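Local coordinates for protein magnesium-protoporphyrin O-methyltransferase (PDB 4QDJ) that transfers a methyl group from S-adenosylmethionine to magnesium protoporphyrin IX, yielding its 13-monomethyl ester on the route to chlorophyll, at residues A[63-68]-A[86-91]; A[79-84]-A[112-117]; A[197-202]-A[221-226]. All coordinates share one frame; numbering follows the deposited sequence. Where two conformers were deposited one is given.

Interaction 1. Residues A[63-68]-A[86-91]; sequences GLLVCD and LVYGSD. With SAM (S-adenosylmethionine), chain B.
Leu65 and Leu86 are paired on one face of a parallel strand pair, 65-68 with 86-91, their side chains crossing at a slant and their CD1 methyls meeting at 3.7 Å. Out from the backbone, Leu86 CB lies near Leu64 O; CG, anti to the carbonyl carbon (chi1 -58°), comes near Gly63 O; and CD1 touches both that oxygen and the Leu65 methyl. Tyr88, on the same face, turns the edge of its ring to Val66 O, its CD1 3.8 Å away. Beneath them runs the parallel ladder: Val66 N gives a nearly straight bond to Leu86 O (2.9 Å, 172° at the hydrogen), and Tyr88 N returns one to Val66 O (2.8 Å). Asp68 N then bonds to Tyr88 O, and Ser90 N to Asp68 O. Val66 and Val87 point to the other face, where both pack on Leu80, while Asp68 OD2 is hydrogen-bonded to Ser77 OG. At the strand end Asp91 holds the S-adenosylmethionine ribose with both carboxylate oxygens, OD1 taking a bond from O2' (2.5 Å) and OD2 one from O3' (2.8 Å). An acidic residue ending the second strand and gripping the ribose diol is typical of the Rossmann-like class I methyltransferase fold.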
ATOM      1  N   GLY A  63      -0.169  10.531  16.451  1.00 11.90           N
ATOM      2  CA  GLY A  63       0.569  11.701  16.012  1.00 12.46           C
ATOM      3  C   GLY A  63       1.670  11.404  15.009  1.00 13.46           C
ATOM      4  O   GLY A  63       2.316  12.321  14.502  1.00 14.87           O
ATOM      5  N   LEU A  64       1.886  10.125  14.718  1.00 11.96           N
ATOM      6  CA  LEU A  64       2.947   9.722  13.798  1.00 11.93           C
ATOM      7  C   LEU A  64       2.605  10.083  12.355  1.00 10.59           C
ATOM      8  O   LEU A  64       1.495   9.824  11.890  1.00 10.70           O
ATOM      9  CB  LEU A  64       3.201   8.218  13.908  1.00 12.54           C
ATOM     10  CG  LEU A  64       4.476   7.692  13.249  1.00 13.81           C
ATOM     11  CD1 LEU A  64       5.702   8.177  14.015  1.00 15.81           C
ATOM     12  CD2 LEU A  64       4.454   6.172  13.164  1.00 15.63           C
ATOM     13  N   LEU A  65       3.558  10.677  11.644  1.00 10.79           N
ATOM     14  CA  LEU A  65       3.344  11.012  10.240  1.00 11.73           C
ATOM     15  C   LEU A  65       3.575   9.798   9.353  1.00 11.40           C
ATOM     16  O   LEU A  65       4.688   9.276   9.267  1.00 12.31           O
ATOM     17  CB  LEU A  65       4.239  12.173   9.800  1.00 15.03           C
ATOM     18  CG  LEU A  65       3.603  13.563   9.879  1.00 20.63           C
ATOM     19  CD1 LEU A  65       3.404  13.982  11.327  0.68 19.53           C
ATOM     20  CD2 LEU A  65       4.438  14.586   9.123  1.00 25.02           C
ATOM     21  N   VAL A  66       2.509   9.357   8.692  1.00  9.95           N
ATOM     22  CA  VAL A  66       2.540   8.150   7.880  1.00  8.90           C
ATOM     23  C   VAL A  66       2.083   8.434   6.455  1.00  9.24           C
ATOM     24  O   VAL A  66       1.044   9.059   6.238  1.00 11.41           O
ATOM     25  CB  VAL A  66       1.629   7.056   8.480  1.00  9.55           C
ATOM     26  CG1 VAL A  66       1.634   5.807   7.605  1.00 10.58           C
ATOM     27  CG2 VAL A  66       2.059   6.724   9.901  1.00 10.49           C
ATOM     28  N   CYS A  67       2.872   7.978   5.489  1.00  7.45           N
ATOM     29  CA  CYS A  67       2.486   8.030   4.085  1.00  8.04           C
ATOM     30  C   CYS A  67       1.998   6.654   3.653  1.00  7.84           C
ATOM     31  O   CYS A  67       2.713   5.665   3.800  1.00  9.23           O
ATOM     32  CB  CYS A  67       3.676   8.458   3.221  1.00 10.00           C
ATOM     33  SG  CYS A  67       3.408   8.332   1.432  1.00 12.84           S
ATOM     34  N   ASP A  68       0.771   6.598   3.139  1.00  7.15           N
ATOM     35  CA  ASP A  68       0.196   5.366   2.602  1.00  7.42           C
ATOM     36  C   ASP A  68       0.134   5.500   1.084  1.00  8.77           C
ATOM     37  O   ASP A  68      -0.812   6.071   0.539  1.00  9.15           O
ATOM     38  CB  ASP A  68      -1.202   5.140   3.192  1.00  9.11           C
ATOM     39  CG  ASP A  68      -1.794   3.785   2.830  1.00 10.72           C
ATOM     40  OD1 ASP A  68      -1.105   2.961   2.194  1.00 13.75           O
ATOM     41  OD2 ASP A  68      -2.964   3.542   3.206  1.00 11.41           O
ATOM     42  N   LEU A  86      -1.257  10.407  11.852  1.00  8.42           N
ATOM     43  CA  LEU A  86      -1.500  11.455  10.872  1.00 10.15           C
ATOM     44  C   LEU A  86      -1.192  10.866   9.508  1.00  8.63           C
ATOM     45  O   LEU A  86      -0.031  10.769   9.112  1.00  9.25           O
ATOM     46  CB  LEU A  86      -0.619  12.672  11.149  1.00 13.16           C
ATOM     47  CG  LEU A  86      -0.804  13.276  12.541  1.00 16.91           C
ATOM     48  CD1 LEU A  86       0.023  14.543  12.692  1.00 17.99           C
ATOM     49  CD2 LEU A  86      -2.279  13.548  12.809  1.00 17.90           C
ATOM     50  N   VAL A  87      -2.243  10.455   8.808  1.00  8.06           N
ATOM     51  CA  VAL A  87      -2.100   9.644   7.607  1.00  8.46           C
ATOM     52  C   VAL A  87      -2.285  10.451   6.329  1.00  8.88           C
ATOM     53  O   VAL A  87      -3.259  11.190   6.174  1.00 10.36           O
ATOM     54  CB  VAL A  87      -3.108   8.475   7.606  1.00  9.28           C
ATOM     55  CG1 VAL A  87      -2.938   7.622   6.356  1.00  9.96           C
ATOM     56  CG2 VAL A  87      -2.940   7.633   8.861  1.00 10.78           C
ATOM     57  N   TYR A  88      -1.333  10.296   5.417  1.00  8.07           N
ATOM     58  CA  TYR A  88      -1.393  10.929   4.113  1.00  9.05           C
ATOM     59  C   TYR A  88      -1.452   9.827   3.069  1.00  9.50           C
ATOM     60  O   TYR A  88      -0.437   9.220   2.735  1.00 10.63           O
ATOM     61  CB  TYR A  88      -0.174  11.835   3.902  1.00  9.49           C
ATOM     62  CG  TYR A  88      -0.125  12.990   4.881  1.00 13.84           C
ATOM     63  CD1 TYR A  88       0.219  12.787   6.211  1.00 14.87           C
ATOM     64  CD2 TYR A  88      -0.440  14.278   4.477  1.00 16.58           C
ATOM     65  CE1 TYR A  88       0.248  13.836   7.110  1.00 16.78           C
ATOM     66  CE2 TYR A  88      -0.417  15.332   5.370  1.00 18.81           C
ATOM     67  CZ  TYR A  88      -0.067  15.107   6.682  1.00 19.43           C
ATOM     68  OH  TYR A  88      -0.040  16.157   7.570  1.00 23.19           O
ATOM     69  N   GLY A  89      -2.658   9.552   2.584  1.00  8.38           N
ATOM     70  CA  GLY A  89      -2.868   8.484   1.628  1.00  8.40           C
ATOM     71  C   GLY A  89      -2.947   9.031   0.222  1.00  9.73           C
ATOM     72  O   GLY A  89      -3.495  10.107  -0.007  1.00 10.59           O
ATOM     73  N   SER A  90      -2.389   8.294  -0.727  1.00  9.06           N
ATOM     74  CA  SER A  90      -2.453   8.702  -2.118  1.00  8.43           C
ATOM     75  C   SER A  90      -2.560   7.484  -3.015  1.00  7.65           C
ATOM     76  O   SER A  90      -2.099   6.398  -2.662  1.00  8.61           O
ATOM     77  CB  SER A  90      -1.228   9.534  -2.495  1.00 10.40           C
ATOM     78  OG  SER A  90      -0.036   8.826  -2.217  1.00 12.25           O
ATOM     79  N   ASP A  91      -3.181   7.669  -4.173  1.00  8.63           N
ATOM     80  CA  ASP A  91      -3.359   6.587  -5.125  1.00  9.57           C
ATOM     81  C   ASP A  91      -3.423   7.178  -6.525  1.00  8.68           C
ATOM     82  O   ASP A  91      -3.895   8.300  -6.711  1.00  9.45           O
ATOM     83  CB  ASP A  91      -4.637   5.808  -4.815  1.00 10.42           C
ATOM     84  CG  ASP A  91      -4.666   4.445  -5.478  1.00 11.71           C
ATOM     85  OD1 ASP A  91      -4.898   4.382  -6.705  1.00 13.07           O
ATOM     86  OD2 ASP A  91      -4.465   3.433  -4.768  1.00 12.52           O
TER
HETATM   87  N   SAM B 301      -2.454  -0.532  -0.726  1.00 14.30           N
HETATM   88  CA  SAM B 301      -3.898  -0.741  -0.787  1.00 17.95           C
HETATM   89  C   SAM B 301      -4.320  -1.878   0.133  1.00 19.22           C
HETATM   90  O   SAM B 301      -3.532  -2.778   0.425  1.00 20.84           O
HETATM   91  OXT SAM B 301      -5.457  -1.916   0.606  1.00 18.52           O
HETATM   92  CB  SAM B 301      -4.390  -0.982  -2.216  1.00 20.96           C
HETATM   93  CG  SAM B 301      -3.793  -2.173  -2.964  1.00 22.70           C
HETATM   94  SD  SAM B 301      -4.538  -2.386  -4.608  1.00 24.09           S
HETATM   95  CE  SAM B 301      -4.124  -4.108  -4.979  0.71 24.00           C
HETATM   96  C5' SAM B 301      -3.311  -1.554  -5.638  1.00 19.71           C
HETATM   97  C4' SAM B 301      -3.521  -0.047  -5.655  1.00 15.58           C
HETATM   98  O4' SAM B 301      -2.312   0.571  -6.042  1.00 14.40           O
HETATM   99  C3' SAM B 301      -4.587   0.396  -6.648  1.00 13.76           C
HETATM  100  O3' SAM B 301      -5.528   1.204  -5.981  1.00 14.47           O
HETATM  101  C2' SAM B 301      -3.834   1.230  -7.666  1.00 13.95           C
HETATM  102  O2' SAM B 301      -4.596   2.323  -8.128  1.00 14.55           O
HETATM  103  C1' SAM B 301      -2.618   1.668  -6.869  1.00 12.67           C
HETATM  104  N9  SAM B 301      -1.461   2.017  -7.703  1.00 11.05           N
HETATM  105  C8  SAM B 301      -0.943   1.306  -8.751  1.00 11.60           C
HETATM  106  N7  SAM B 301       0.121   1.986  -9.236  1.00 11.77           N
HETATM  107  C5  SAM B 301       0.284   3.114  -8.507  1.00 10.56           C
HETATM  108  C6  SAM B 301       1.203   4.149  -8.575  1.00 10.46           C
HETATM  109  N6  SAM B 301       2.158   4.140  -9.502  1.00 12.29           N
HETATM  110  N1  SAM B 301       1.114   5.190  -7.677  1.00 10.93           N
HETATM  111  C2  SAM B 301       0.123   5.199  -6.716  1.00 12.03           C
HETATM  112  N3  SAM B 301      -0.790   4.168  -6.656  1.00 10.39           N
HETATM  113  C4  SAM B 301      -0.704   3.142  -7.538  1.00 11.45           C

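Interaction 2. Residues A[79-84]-A[112-117]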
ATOM      1  N   PRO A  79      -7.861   2.510   9.432  1.00  7.14           N
ATOM      2  CA  PRO A  79      -7.529   2.033  10.783  1.00  8.36           C
ATOM      3  C   PRO A  79      -6.305   2.703  11.415  1.00  7.72           C
ATOM      4  O   PRO A  79      -6.254   2.812  12.640  1.00  8.16           O
ATOM      5  CB  PRO A  79      -7.289   0.529  10.589  1.00  9.59           C
ATOM      6  CG  PRO A  79      -7.088   0.342   9.128  1.00  9.90           C
ATOM      7  CD  PRO A  79      -7.900   1.405   8.460  1.00  9.15           C
ATOM      8  N   LEU A  80      -5.342   3.149  10.613  1.00  6.93           N
ATOM      9  CA  LEU A  80      -4.210   3.884  11.175  1.00  6.56           C
ATOM     10  C   LEU A  80      -4.665   5.230  11.733  1.00  6.30           C
ATOM     11  O   LEU A  80      -4.227   5.643  12.805  1.00  7.29           O
ATOM     12  CB  LEU A  80      -3.096   4.075  10.143  1.00  6.73           C
ATOM     13  CG  LEU A  80      -2.320   2.810   9.768  1.00  6.64           C
ATOM     14  CD1 LEU A  80      -1.197   3.143   8.796  1.00  9.31           C
ATOM     15  CD2 LEU A  80      -1.765   2.128  11.016  1.00  9.35           C
ATOM     16  N   ALA A  81      -5.553   5.904  11.008  1.00  7.45           N
ATOM     17  CA  ALA A  81      -6.099   7.178  11.468  1.00  7.94           C
ATOM     18  C   ALA A  81      -6.944   6.986  12.723  1.00  7.34           C
ATOM     19  O   ALA A  81      -6.912   7.814  13.634  1.00  9.05           O
ATOM     20  CB  ALA A  81      -6.916   7.838  10.369  1.00  8.57           C
ATOM     21  N   GLN A  82      -7.702   5.893  12.762  1.00  6.95           N
ATOM     22  CA  GLN A  82      -8.499   5.550  13.935  1.00  7.76           C
ATOM     23  C   GLN A  82      -7.615   5.384  15.167  1.00  8.22           C
ATOM     24  O   GLN A  82      -8.026   5.701  16.286  1.00 10.33           O
ATOM     25  CB  GLN A  82      -9.302   4.268  13.682  1.00  7.18           C
ATOM     26  CG  GLN A  82     -10.502   4.465  12.768  1.00  7.56           C
ATOM     27  CD  GLN A  82     -11.192   3.163  12.394  1.00  8.92           C
ATOM     28  OE1 GLN A  82     -10.542   2.178  12.043  1.00 11.59           O
ATOM     29  NE2 GLN A  82     -12.520   3.156  12.466  1.00 10.15           N
ATOM     30  N   ALA A  83      -6.396   4.896  14.951  1.00  7.78           N
ATOM     31  CA  ALA A  83      -5.444   4.680  16.037  1.00  7.97           C
ATOM     32  C   ALA A  83      -4.645   5.940  16.373  1.00  9.40           C
ATOM     33  O   ALA A  83      -3.780   5.919  17.252  1.00 12.42           O
ATOM     34  CB  ALA A  83      -4.508   3.524  15.701  1.00 10.07           C
ATOM     35  N   GLY A  84      -4.929   7.032  15.669  1.00  9.48           N
ATOM     36  CA  GLY A  84      -4.323   8.314  15.984  1.00  9.71           C
ATOM     37  C   GLY A  84      -3.213   8.803  15.067  1.00  9.07           C
ATOM     38  O   GLY A  84      -2.679   9.893  15.275  1.00 11.02           O
ATOM     39  N   ASN A 112     -10.141  12.492  13.391  1.00 21.95           N
ATOM     40  CA  ASN A 112      -8.862  12.324  12.720  1.00 20.78           C
ATOM     41  C   ASN A 112      -9.013  11.544  11.416  1.00 21.58           C
ATOM     42  O   ASN A 112      -8.920  10.321  11.409  1.00 26.56           O
ATOM     43  CB  ASN A 112      -7.879  11.609  13.647  1.00 19.81           C
ATOM     44  CG  ASN A 112      -6.471  11.574  13.093  1.00 20.24           C
ATOM     45  OD1 ASN A 112      -5.987  12.557  12.529  1.00 23.95           O
ATOM     46  ND2 ASN A 112      -5.805  10.437  13.244  1.00 16.88           N
ATOM     47  N   GLN A 113      -9.264  12.255  10.319  1.00 21.33           N
ATOM     48  CA  GLN A 113      -9.368  11.632   9.002  1.00 18.40           C
ATOM     49  C   GLN A 113      -8.002  11.581   8.334  1.00 14.27           C
ATOM     50  O   GLN A 113      -7.179  12.473   8.535  1.00 16.34           O
ATOM     51  CB  GLN A 113     -10.305  12.435   8.095  1.00 20.65           C
ATOM     52  CG  GLN A 113     -11.792  12.287   8.369  1.00 23.02           C
ATOM     53  CD  GLN A 113     -12.636  12.905   7.269  1.00 23.90           C
ATOM     54  OE1 GLN A 113     -12.141  13.188   6.178  1.00 24.36           O
ATOM     55  NE2 GLN A 113     -13.916  13.120   7.551  1.00 24.05           N
ATOM     56  N   PRO A 114      -7.755  10.545   7.520  1.00 10.48           N
ATOM     57  CA  PRO A 114      -6.569  10.641   6.670  1.00  9.55           C
ATOM     58  C   PRO A 114      -6.795  11.725   5.630  1.00  9.90           C
ATOM     59  O   PRO A 114      -7.937  12.123   5.388  1.00 11.80           O
ATOM     60  CB  PRO A 114      -6.529   9.283   5.956  1.00  9.97           C
ATOM     61  CG  PRO A 114      -7.420   8.384   6.747  1.00 11.64           C
ATOM     62  CD  PRO A 114      -8.475   9.277   7.329  1.00 11.34           C
ATOM     63  N   THR A 115      -5.721  12.211   5.029  1.00 11.36           N
ATOM     64  CA  THR A 115      -5.794  13.094   3.870  0.62 12.14           C
ATOM     65  C   THR A 115      -5.570  12.259   2.611  1.00 11.62           C
ATOM     66  O   THR A 115      -4.600  11.507   2.555  1.00 11.86           O
ATOM     67  CB  THR A 115      -4.693  14.171   3.942  0.62 13.94           C
ATOM     68  OG1 THR A 115      -4.924  15.023   5.072  0.62 14.82           O
ATOM     69  CG2 THR A 115      -4.665  15.005   2.667  0.62 14.89           C
ATOM     70  N   PHE A 116      -6.439  12.390   1.615  1.00 10.55           N
ATOM     71  CA  PHE A 116      -6.321  11.596   0.396  1.00 10.02           C
ATOM     72  C   PHE A 116      -6.045  12.452  -0.835  1.00 10.83           C
ATOM     73  O   PHE A 116      -6.653  13.504  -1.024  1.00 13.66           O
ATOM     74  CB  PHE A 116      -7.585  10.763   0.170  1.00  9.66           C
ATOM     75  CG  PHE A 116      -7.809   9.702   1.209  1.00  9.15           C
ATOM     76  CD1 PHE A 116      -6.960   8.609   1.296  1.00 10.28           C
ATOM     77  CD2 PHE A 116      -8.878   9.787   2.090  1.00  9.94           C
ATOM     78  CE1 PHE A 116      -7.166   7.626   2.246  1.00 10.18           C
ATOM     79  CE2 PHE A 116      -9.093   8.803   3.040  1.00  9.69           C
ATOM     80  CZ  PHE A 116      -8.234   7.722   3.118  1.00  9.37           C
ATOM     81  N   MET A 117      -5.134  11.977  -1.677  1.00 10.69           N
ATOM     82  CA  MET A 117      -4.746  12.698  -2.881  1.00 11.68           C
ATOM     83  C   MET A 117      -4.630  11.737  -4.057  1.00 11.03           C
ATOM     84  O   MET A 117      -4.187  10.604  -3.894  1.00 11.58           O
ATOM     85  CB  MET A 117      -3.404  13.399  -2.652  1.00 14.63           C
ATOM     86  CG  MET A 117      -2.921  14.244  -3.815  1.00 16.08           C
ATOM     87  SD  MET A 117      -1.435  15.173  -3.395  0.71 15.29           S
ATOM     88  CE  MET A 117      -0.249  13.852  -3.179  1.00 17.03           C
TER
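The C-terminal end of helix 77-82, closed by a Schellman motif at Gly84, meets the loop that leads into strand 115-118, with Ala81 and Asn112 as the central pair. Ala81 O accepts two hydrogen bonds: one from Gly84 N, which belongs to the helix end, and one from Asn112 ND2 at 2.9 Å. The side-chain amide approaches in the plane of the Ala81 carbonyl and on a lone pair, with a C=O...N angle of 122°, while the oxygen lies 18° out of the amide plane. The Asn112 CG is anti to its backbone N (chi1 -172°), which puts it 3.8 Å from Ala81 O. The same ND2 also donates to Ala85 O, so one NH2 group joins the carbonyls of Ala81, in the last helical turn, and Ala85, just after Gly84. An alanine in place of Asn112 would probably leave Ala81 O and Ala85 O without this shared donor and the loop less firmly held to the helix end. Beside the polar link, Ala81 CB, directed toward the loop, packs against the proline ring, 3.7 Å from Pro114 CG, and comes within 3.4 Å of Asn112 O. Pro114 also touches Leu108 of helix 94-108 and Val87 of strand 86-91, so its ring meets both helices and the sheet. The contact thus joins a beta-alpha-beta helix to the start of edge strand 115-118 in a Rossmann-like domain.

Interaction 3. Residues A[197-202]-A[221-226]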
ATOM      1  N   ASP A 197      16.056  -9.590  -4.214  1.00 13.83           N
ATOM      2  CA  ASP A 197      16.075  -8.352  -4.988  1.00 14.53           C
ATOM      3  C   ASP A 197      15.520  -7.183  -4.178  1.00 13.49           C
ATOM      4  O   ASP A 197      16.097  -6.097  -4.172  1.00 13.69           O
ATOM      5  CB  ASP A 197      15.280  -8.502  -6.288  1.00 15.26           C
ATOM      6  CG  ASP A 197      15.954  -9.426  -7.285  0.71 16.26           C
ATOM      7  OD1 ASP A 197      17.154  -9.725  -7.115  0.78 17.95           O
ATOM      8  OD2 ASP A 197      15.283  -9.843  -8.252  0.77 16.70           O
ATOM      9  N   ILE A 198      14.399  -7.407  -3.500  1.00 12.43           N
ATOM     10  CA  ILE A 198      13.777  -6.363  -2.689  1.00 11.44           C
ATOM     11  C   ILE A 198      14.698  -5.931  -1.547  1.00 10.30           C
ATOM     12  O   ILE A 198      14.854  -4.737  -1.285  1.00 11.79           O
ATOM     13  CB  ILE A 198      12.415  -6.818  -2.123  1.00 11.95           C
ATOM     14  CG1 ILE A 198      11.462  -7.199  -3.261  1.00 13.66           C
ATOM     15  CG2 ILE A 198      11.797  -5.721  -1.264  1.00 12.46           C
ATOM     16  CD1 ILE A 198      11.141  -6.053  -4.200  1.00 15.16           C
ATOM     17  N   ARG A 199      15.315  -6.900  -0.877  1.00 10.94           N
ATOM     18  CA  ARG A 199      16.243  -6.595   0.207  1.00 10.31           C
ATOM     19  C   ARG A 199      17.469  -5.832  -0.292  1.00 12.46           C
ATOM     20  O   ARG A 199      17.982  -4.953   0.400  1.00 13.63           O
ATOM     21  CB  ARG A 199      16.679  -7.872   0.929  1.00 10.86           C
ATOM     22  CG  ARG A 199      15.622  -8.469   1.845  1.00 11.11           C
ATOM     23  CD  ARG A 199      16.141  -9.745   2.486  1.00 10.96           C
ATOM     24  NE  ARG A 199      15.178 -10.350   3.399  1.00 12.10           N
ATOM     25  CZ  ARG A 199      15.282 -10.329   4.724  1.00 11.16           C
ATOM     26  NH1 ARG A 199      16.313  -9.730   5.306  1.00 12.54           N
ATOM     27  NH2 ARG A 199      14.353 -10.913   5.468  1.00 11.23           N
ATOM     28  N   LYS A 200      17.931  -6.173  -1.493  1.00 12.05           N
ATOM     29  CA  LYS A 200      19.081  -5.503  -2.090  1.00 13.93           C
ATOM     30  C   LYS A 200      18.769  -4.037  -2.377  1.00 14.28           C
ATOM     31  O   LYS A 200      19.566  -3.151  -2.070  1.00 15.76           O
ATOM     32  CB  LYS A 200      19.513  -6.222  -3.373  1.00 15.89           C
ATOM     33  CG  LYS A 200      20.721  -5.611  -4.069  1.00 20.32           C
ATOM     34  CD  LYS A 200      21.926  -5.565  -3.147  1.00 23.43           C
ATOM     35  CE  LYS A 200      23.206  -5.272  -3.917  0.65 25.70           C
ATOM     36  NZ  LYS A 200      23.136  -3.991  -4.671  1.00 27.61           N
ATOM     37  N   ILE A 201      17.600  -3.790  -2.962  1.00 14.13           N
ATOM     38  CA  ILE A 201      17.162  -2.431  -3.266  1.00 14.55           C
ATOM     39  C   ILE A 201      17.022  -1.605  -1.989  1.00 13.98           C
ATOM     40  O   ILE A 201      17.432  -0.446  -1.939  1.00 14.95           O
ATOM     41  CB  ILE A 201      15.827  -2.436  -4.037  1.00 16.17           C
ATOM     42  CG1 ILE A 201      15.990  -3.173  -5.367  1.00 19.48           C
ATOM     43  CG2 ILE A 201      15.332  -1.014  -4.275  1.00 17.88           C
ATOM     44  CD1 ILE A 201      14.685  -3.628  -5.973  1.00 20.75           C
ATOM     45  N   LEU A 202      16.450  -2.210  -0.953  1.00 13.51           N
ATOM     46  CA  LEU A 202      16.310  -1.533   0.332  1.00 13.49           C
ATOM     47  C   LEU A 202      17.677  -1.217   0.934  1.00 14.81           C
ATOM     48  O   LEU A 202      17.900  -0.121   1.449  1.00 16.34           O
ATOM     49  CB  LEU A 202      15.468  -2.372   1.296  1.00 11.90           C
ATOM     50  CG  LEU A 202      13.971  -2.415   0.974  1.00 11.43           C
ATOM     51  CD1 LEU A 202      13.259  -3.490   1.789  1.00 10.97           C
ATOM     52  CD2 LEU A 202      13.335  -1.051   1.211  1.00 12.38           C
ATOM     53  N   TYR A 221      -0.906 -14.282  -1.621  1.00 15.92           N
ATOM     54  CA  TYR A 221       0.412 -14.436  -1.022  1.00 17.83           C
ATOM     55  C   TYR A 221       1.084 -13.079  -0.928  1.00 17.19           C
ATOM     56  O   TYR A 221       1.316 -12.420  -1.941  1.00 20.77           O
ATOM     57  CB  TYR A 221       1.267 -15.395  -1.851  1.00 22.08           C
ATOM     58  CG  TYR A 221       0.618 -16.741  -2.077  1.00 26.30           C
ATOM     59  CD1 TYR A 221       0.812 -17.786  -1.183  0.43 27.72           C
ATOM     60  CD2 TYR A 221      -0.193 -16.966  -3.182  1.00 29.01           C
ATOM     61  CE1 TYR A 221       0.219 -19.019  -1.384  0.59 29.22           C
ATOM     62  CE2 TYR A 221      -0.793 -18.193  -3.390  1.00 29.75           C
ATOM     63  CZ  TYR A 221      -0.582 -19.217  -2.490  1.00 30.71           C
ATOM     64  OH  TYR A 221      -1.176 -20.441  -2.694  0.47 30.04           O
ATOM     65  N   SER A 222       1.390 -12.659   0.293  1.00 12.64           N
ATOM     66  CA  SER A 222       1.966 -11.341   0.504  1.00 11.34           C
ATOM     67  C   SER A 222       3.067 -11.390   1.549  1.00 10.72           C
ATOM     68  O   SER A 222       2.813 -11.646   2.727  1.00 12.17           O
ATOM     69  CB  SER A 222       0.881 -10.345   0.919  1.00 13.78           C
ATOM     70  OG  SER A 222       1.359  -9.015   0.853  1.00 14.91           O
ATOM     71  N   ARG A 223       4.292 -11.152   1.097  1.00  9.21           N
ATOM     72  CA  ARG A 223       5.452 -11.071   1.972  1.00  8.35           C
ATOM     73  C   ARG A 223       5.600  -9.627   2.438  1.00  8.70           C
ATOM     74  O   ARG A 223       5.619  -8.712   1.620  1.00 10.08           O
ATOM     75  CB  ARG A 223       6.702 -11.511   1.209  1.00  8.81           C
ATOM     76  CG  ARG A 223       8.001 -11.382   1.978  1.00 10.00           C
ATOM     77  CD  ARG A 223       8.065 -12.340   3.156  1.00 10.93           C
ATOM     78  NE  ARG A 223       9.435 -12.481   3.640  1.00 10.51           N
ATOM     79  CZ  ARG A 223       9.772 -12.632   4.917  1.00  8.81           C
ATOM     80  NH1 ARG A 223       8.837 -12.659   5.857  1.00  7.98           N
ATOM     81  NH2 ARG A 223      11.050 -12.753   5.254  1.00  9.77           N
ATOM     82  N   ILE A 224       5.699  -9.425   3.747  1.00  8.02           N
ATOM     83  CA  ILE A 224       5.761  -8.079   4.310  1.00  7.80           C
ATOM     84  C   ILE A 224       7.131  -7.815   4.924  1.00  7.31           C
ATOM     85  O   ILE A 224       7.613  -8.603   5.732  1.00  8.79           O
ATOM     86  CB  ILE A 224       4.683  -7.882   5.395  1.00  8.51           C
ATOM     87  CG1 ILE A 224       3.349  -8.481   4.942  1.00 11.63           C
ATOM     88  CG2 ILE A 224       4.528  -6.405   5.739  1.00  9.15           C
ATOM     89  CD1 ILE A 224       2.315  -8.573   6.045  1.00 13.28           C
ATOM     90  N   LEU A 225       7.757  -6.708   4.534  1.00  8.47           N
ATOM     91  CA  LEU A 225       9.047  -6.320   5.096  1.00  7.30           C
ATOM     92  C   LEU A 225       8.968  -4.950   5.749  1.00  8.60           C
ATOM     93  O   LEU A 225       8.481  -3.995   5.146  1.00  9.95           O
ATOM     94  CB  LEU A 225      10.125  -6.287   4.010  1.00  8.91           C
ATOM     95  CG  LEU A 225      10.393  -7.575   3.232  1.00  9.90           C
ATOM     96  CD1 LEU A 225      11.479  -7.344   2.191  1.00 11.44           C
ATOM     97  CD2 LEU A 225      10.781  -8.704   4.174  1.00 11.63           C
ATOM     98  N   GLU A 226       9.449  -4.862   6.985  1.00  7.64           N
ATOM     99  CA  GLU A 226       9.645  -3.578   7.640  1.00  7.20           C
ATOM    100  C   GLU A 226      11.112  -3.211   7.509  1.00  8.84           C
ATOM    101  O   GLU A 226      11.985  -3.949   7.968  1.00 10.66           O
ATOM    102  CB  GLU A 226       9.260  -3.650   9.119  1.00  8.77           C
ATOM    103  CG  GLU A 226       9.505  -2.353   9.878  1.00  9.70           C
ATOM    104  CD  GLU A 226       9.290  -2.497  11.372  1.00 11.29           C
ATOM    105  OE1 GLU A 226       9.717  -3.523  11.941  1.00 11.63           O
ATOM    106  OE2 GLU A 226       8.689  -1.587  11.980  1.00 13.66           O
TER
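Leu225 of strand 221-229 points into the face of helix 195-204 and carries the apolar part of this helix-on-sheet packing in the Rossmann-like methyltransferase domain. The axes of the two segments are 11.0 Å apart and their directions differ by 19°. The apolar contacts converge on Leu225 CD1, which lies 3.8 Å from Ile198 CG2 and, less closely, 4.3 Å from Leu202 CD1. CG2 is the Ile198 branch anti to the backbone N, and the side chains of Ile198 and Leu225 cross at a slant. Leu202 also reaches Ile209 and Ile149, which links this cluster to the neighbouring strand and to helix 142-155, and Phe164 of strand 159-164 packs on Leu225 as well.

The charged contacts lie beside this cluster. The guanidinium groups of Arg199, extended from CG to NE, and Arg223, bent at chi2 (67°), lie with their planes 35° apart. Two like charges so close would repel each other, but Glu195 is bound to both: its OE2 forms a salt bridge with Arg199 NE and its OE1 one with Arg223 NE, which probably offsets much of the repulsion. Arg223 NH1 additionally donates to Gly213 O. Leu225 CD2 lies against one face of the Arg223 guanidinium, 3.9 Å from its plane and offset toward the rim. Arg223 NH2 approaches the Arg199 guanidinium at its edge and in its plane, 3.8 Å from Arg199 NH2.

In the fold
From the N terminus, strand 65-69 leads through helix 77-82 to strand 86-91, and interaction 1 closes this beta-alpha-beta unit. Interaction 2 opens within that loop and ends beyond it, so the two cross along the chain: after helix 94-108, residues 112-117 come back to the end of helix 77-82. Interactions 1 and 2 also touch, with probable hydrogen bonds Gly89 N to Thr115 O, where strand 115-118 lies beside 86-91, and Gly63 N to Gly84 O, at the helix end. Interaction 3 follows in series, closing the loop from helix 195-204 through strand 207-216 to strand 221-229 in the antiparallel part of the same sheet; its centre is about 20 Å from that of interaction 1.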